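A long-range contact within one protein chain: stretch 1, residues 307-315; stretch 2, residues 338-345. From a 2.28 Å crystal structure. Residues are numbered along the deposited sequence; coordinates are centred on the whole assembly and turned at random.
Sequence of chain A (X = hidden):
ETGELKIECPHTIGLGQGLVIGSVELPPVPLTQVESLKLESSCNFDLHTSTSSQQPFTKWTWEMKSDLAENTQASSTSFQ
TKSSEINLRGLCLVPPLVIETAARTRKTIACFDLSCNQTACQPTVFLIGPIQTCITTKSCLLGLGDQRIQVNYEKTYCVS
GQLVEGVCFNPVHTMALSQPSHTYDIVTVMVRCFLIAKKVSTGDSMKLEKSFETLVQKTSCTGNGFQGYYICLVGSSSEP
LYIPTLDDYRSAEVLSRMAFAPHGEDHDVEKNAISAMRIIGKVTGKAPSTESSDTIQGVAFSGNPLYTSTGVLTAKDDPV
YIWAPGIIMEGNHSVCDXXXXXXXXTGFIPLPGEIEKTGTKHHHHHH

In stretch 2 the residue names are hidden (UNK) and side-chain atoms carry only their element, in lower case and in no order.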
# COMPACT_ATOMS: atom_id res chain seq x y z
N TYR A 307 -11.30 -4.84 -0.49
CA TYR A 307 -9.99 -4.38 -0.95
C TYR A 307 -9.90 -2.86 -0.90
O TYR A 307 -10.90 -2.18 -0.79
CB TYR A 307 -9.74 -4.88 -2.37
CG TYR A 307 -9.92 -6.37 -2.53
CD1 TYR A 307 -9.16 -7.25 -1.78
CD2 TYR A 307 -10.84 -6.90 -3.43
CE1 TYR A 307 -9.32 -8.61 -1.90
CE2 TYR A 307 -11.00 -8.27 -3.57
CZ TYR A 307 -10.24 -9.12 -2.79
OH TYR A 307 -10.40 -10.47 -2.88
N THR A 308 -8.69 -2.35 -1.03
CA THR A 308 -8.49 -0.93 -1.20
C THR A 308 -9.09 -0.48 -2.53
O THR A 308 -9.20 -1.27 -3.46
CB THR A 308 -6.97 -0.56 -1.14
OG1 THR A 308 -6.24 -1.23 -2.17
CG2 THR A 308 -6.37 -0.92 0.20
N SER A 309 -9.43 0.80 -2.61
CA SER A 309 -10.10 1.37 -3.76
C SER A 309 -9.22 2.39 -4.47
O SER A 309 -9.73 3.20 -5.23
CB SER A 309 -11.39 2.07 -3.31
OG SER A 309 -12.13 1.25 -2.43
N THR A 310 -7.90 2.33 -4.26
CA THR A 310 -6.98 3.30 -4.87
C THR A 310 -5.91 2.60 -5.72
O THR A 310 -5.45 1.51 -5.39
CB THR A 310 -6.27 4.12 -3.80
OG1 THR A 310 -5.61 3.22 -2.91
CG2 THR A 310 -7.26 4.98 -2.99
N GLY A 311 -5.54 3.24 -6.82
CA GLY A 311 -4.46 2.74 -7.65
C GLY A 311 -4.04 3.74 -8.71
O GLY A 311 -4.48 4.89 -8.70
N VAL A 312 -3.19 3.28 -9.61
CA VAL A 312 -2.70 4.07 -10.74
C VAL A 312 -2.89 3.25 -12.01
O VAL A 312 -2.74 2.05 -12.00
CB VAL A 312 -1.19 4.36 -10.57
CG1 VAL A 312 -0.65 5.28 -11.63
CG2 VAL A 312 -0.93 5.01 -9.23
N LEU A 313 -3.23 3.92 -13.10
CA LEU A 313 -3.21 3.29 -14.41
C LEU A 313 -1.81 2.85 -14.78
O LEU A 313 -0.87 3.62 -14.62
CB LEU A 313 -3.67 4.28 -15.48
CG LEU A 313 -5.13 4.72 -15.47
CD1 LEU A 313 -5.36 5.57 -16.68
CD2 LEU A 313 -6.11 3.57 -15.46
N THR A 314 -1.68 1.63 -15.30
CA THR A 314 -0.37 1.14 -15.73
C THR A 314 0.05 1.73 -17.07
O THR A 314 1.23 1.76 -17.37
CB THR A 314 -0.34 -0.38 -15.84
OG1 THR A 314 -1.28 -0.81 -16.83
CG2 THR A 314 -0.66 -1.05 -14.51
N ALA A 315 -0.91 2.22 -17.85
CA ALA A 315 -0.67 2.68 -19.21
C ALA A 315 0.10 3.98 -19.32
O ALA A 315 0.79 4.19 -20.32
CB ALA A 315 -1.99 2.80 -20.00
N UNK A 338 -6.30 -1.32 -19.78
CA UNK A 338 -7.25 -0.81 -18.79
C UNK A 338 -6.99 -1.29 -17.36
O UNK A 338 -7.91 -1.34 -16.54
c UNK A 338 -9.12 -0.52 -20.53
c UNK A 338 -10.59 -0.87 -20.82
c UNK A 338 -8.69 -1.13 -19.21
c UNK A 338 -11.19 -0.02 -21.92
n UNK A 338 -10.38 -0.08 -23.17
N UNK A 339 -5.74 -1.61 -17.06
CA UNK A 339 -5.39 -2.19 -15.77
C UNK A 339 -4.66 -1.20 -14.88
O UNK A 339 -4.28 -0.10 -15.30
c UNK A 339 -4.59 -3.48 -15.96
c UNK A 339 -1.32 -4.60 -17.58
c UNK A 339 -2.49 -4.67 -16.62
n UNK A 339 -0.63 -5.91 -17.63
c UNK A 339 -3.18 -3.32 -16.50
N UNK A 340 -4.51 -1.59 -13.62
CA UNK A 340 -3.98 -0.72 -12.59
C UNK A 340 -3.04 -1.44 -11.66
O UNK A 340 -3.03 -2.68 -11.61
o UNK A 340 -5.75 -1.24 -11.01
c UNK A 340 -5.11 -0.17 -11.70
c UNK A 340 -6.14 0.58 -12.53
N UNK A 341 -2.29 -0.64 -10.90
CA UNK A 341 -1.48 -1.09 -9.76
C UNK A 341 -2.03 -0.43 -8.51
O UNK A 341 -2.37 0.76 -8.53
c UNK A 341 -0.02 -0.67 -9.92
c UNK A 341 1.15 -2.84 -10.42
c UNK A 341 2.05 -0.71 -11.32
c UNK A 341 0.79 -1.47 -10.95
N UNK A 342 -2.10 -1.18 -7.41
CA UNK A 342 -2.63 -0.59 -6.20
C UNK A 342 -1.62 0.32 -5.50
O UNK A 342 -0.40 0.07 -5.59
c UNK A 342 -2.98 -1.80 -5.35
c UNK A 342 -1.81 -2.62 -7.25
c UNK A 342 -1.98 -2.86 -5.79
N UNK A 343 -2.12 1.33 -4.79
CA UNK A 343 -1.28 2.28 -4.06
C UNK A 343 -0.57 1.66 -2.87
O UNK A 343 0.58 2.00 -2.59
c UNK A 343 -1.73 4.57 -5.88
c UNK A 343 -2.09 3.50 -3.59
c UNK A 343 -2.70 5.85 -3.97
c UNK A 343 -2.59 4.48 -4.63
N UNK A 344 -1.28 0.79 -2.16
CA UNK A 344 -0.70 -0.01 -1.09
C UNK A 344 -1.05 -1.46 -1.31
O UNK A 344 -2.01 -1.77 -2.00
o UNK A 344 -2.59 0.00 0.45
c UNK A 344 -1.22 0.40 0.30
c UNK A 344 -1.07 1.91 0.50
N UNK A 345 -0.24 -2.34 -0.73
CA UNK A 345 -0.39 -3.78 -0.92
C UNK A 345 0.11 -4.48 0.34
O UNK A 345 1.22 -4.20 0.80
c UNK A 345 0.41 -4.27 -2.13
c UNK A 345 0.21 -5.73 -2.44
c UNK A 345 0.96 -6.83 -1.92
c UNK A 345 -0.73 -6.27 -3.26
c UNK A 345 2.01 -9.37 -1.32
c UNK A 345 2.05 -6.93 -1.04
n UNK A 345 -0.61 -7.64 -3.29
c UNK A 345 0.42 -8.01 -2.47
c UNK A 345 2.57 -8.21 -0.75
c UNK A 345 0.93 -9.29 -2.18
O HOH W 1 -4.44 0.66 -2.73
O HOH W 2 -3.83 1.19 -17.73

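Position 338 carries four carbons in an unbranched row ending in nitrogen. The CA-to-CB bond points away from stretch 1, and its nearest side-chain atom, CB, is 6.5 Å from L313 CD2. The chain is that of lysine, K338.

Position 339 repeats that pattern, four carbons and a terminal nitrogen, but its CA-to-CB bond points sideways to stretch 1. T314 OG1 is 3.2 Å from the second side-chain carbon, an approach to the aliphatic part of the chain. This is K339, and that carbon is CG. Its backbone O accepts a hydrogen bond from T314 N at 3.1 Å, nearly straight at 171°.

At position 340 one carbon bears one oxygen and one carbon, and the methyl carbon lies 4.2 Å from L313 CD2. This is the branched pattern of threonine: T340. Its CA is 3.1 Å from V312 O, a CA-H...O contact with an angle of 123° at the hydrogen.

Position 341 has four carbons forked at the second, and the carbon at the fork is 3.9 Å from T314 CG2. The fork identifies leucine, L341. Its N donates to V312 O and its O accepts from V312 N, both at 2.9 Å. This reciprocal pair fixes the antiparallel register and puts both side chains on the same face of the sheet.

Three carbons at position 342 close a ring onto the backbone N, and CB is 4.1 Å from T310 O. The residue is proline, P342, with no amide hydrogen to donate. It falls opposite G311 in a non-hydrogen-bonded pair, CA to CA 4.1 Å. An ideal CB on G311 would stand 2.6 Å from L341 O, a clash that the glycine avoids.

Position 343 again has four carbons forked at the second, and its CA-to-CB bond points toward stretch 1. One end carbon lies 3.5 Å from V312 CG2 and 3.7 Å from G311 CA. It is leucine, L343, and that carbon is CD2. L343 N makes a weak hydrogen bond to T310 O at 3.4 Å.

Position 344 has one carbon carrying an oxygen and a carbon, and the oxygen is 3.9 Å from T308 CG2; thus T344. Position 345 has one carbon followed by fused five- and six-membered rings containing eight carbons and one nitrogen. The CA-to-CB bond points away from stretch 1, and CB, its nearest side-chain atom, is 7.3 Å from T308 OG1. This is W345.

The contact is a short antiparallel pairing extended by water and apolar packing. Water 1 accepts from T308 OG1 (2.7 Å) and T344 N (3.2 Å) and donates to T310 OG1 (2.8 Å); water 2 links A315 N (3.1 Å) to K339 O (2.8 Å). Together the stretches bury 548 Å².

Stretch 2, residues 338-345: KKTLPLTW
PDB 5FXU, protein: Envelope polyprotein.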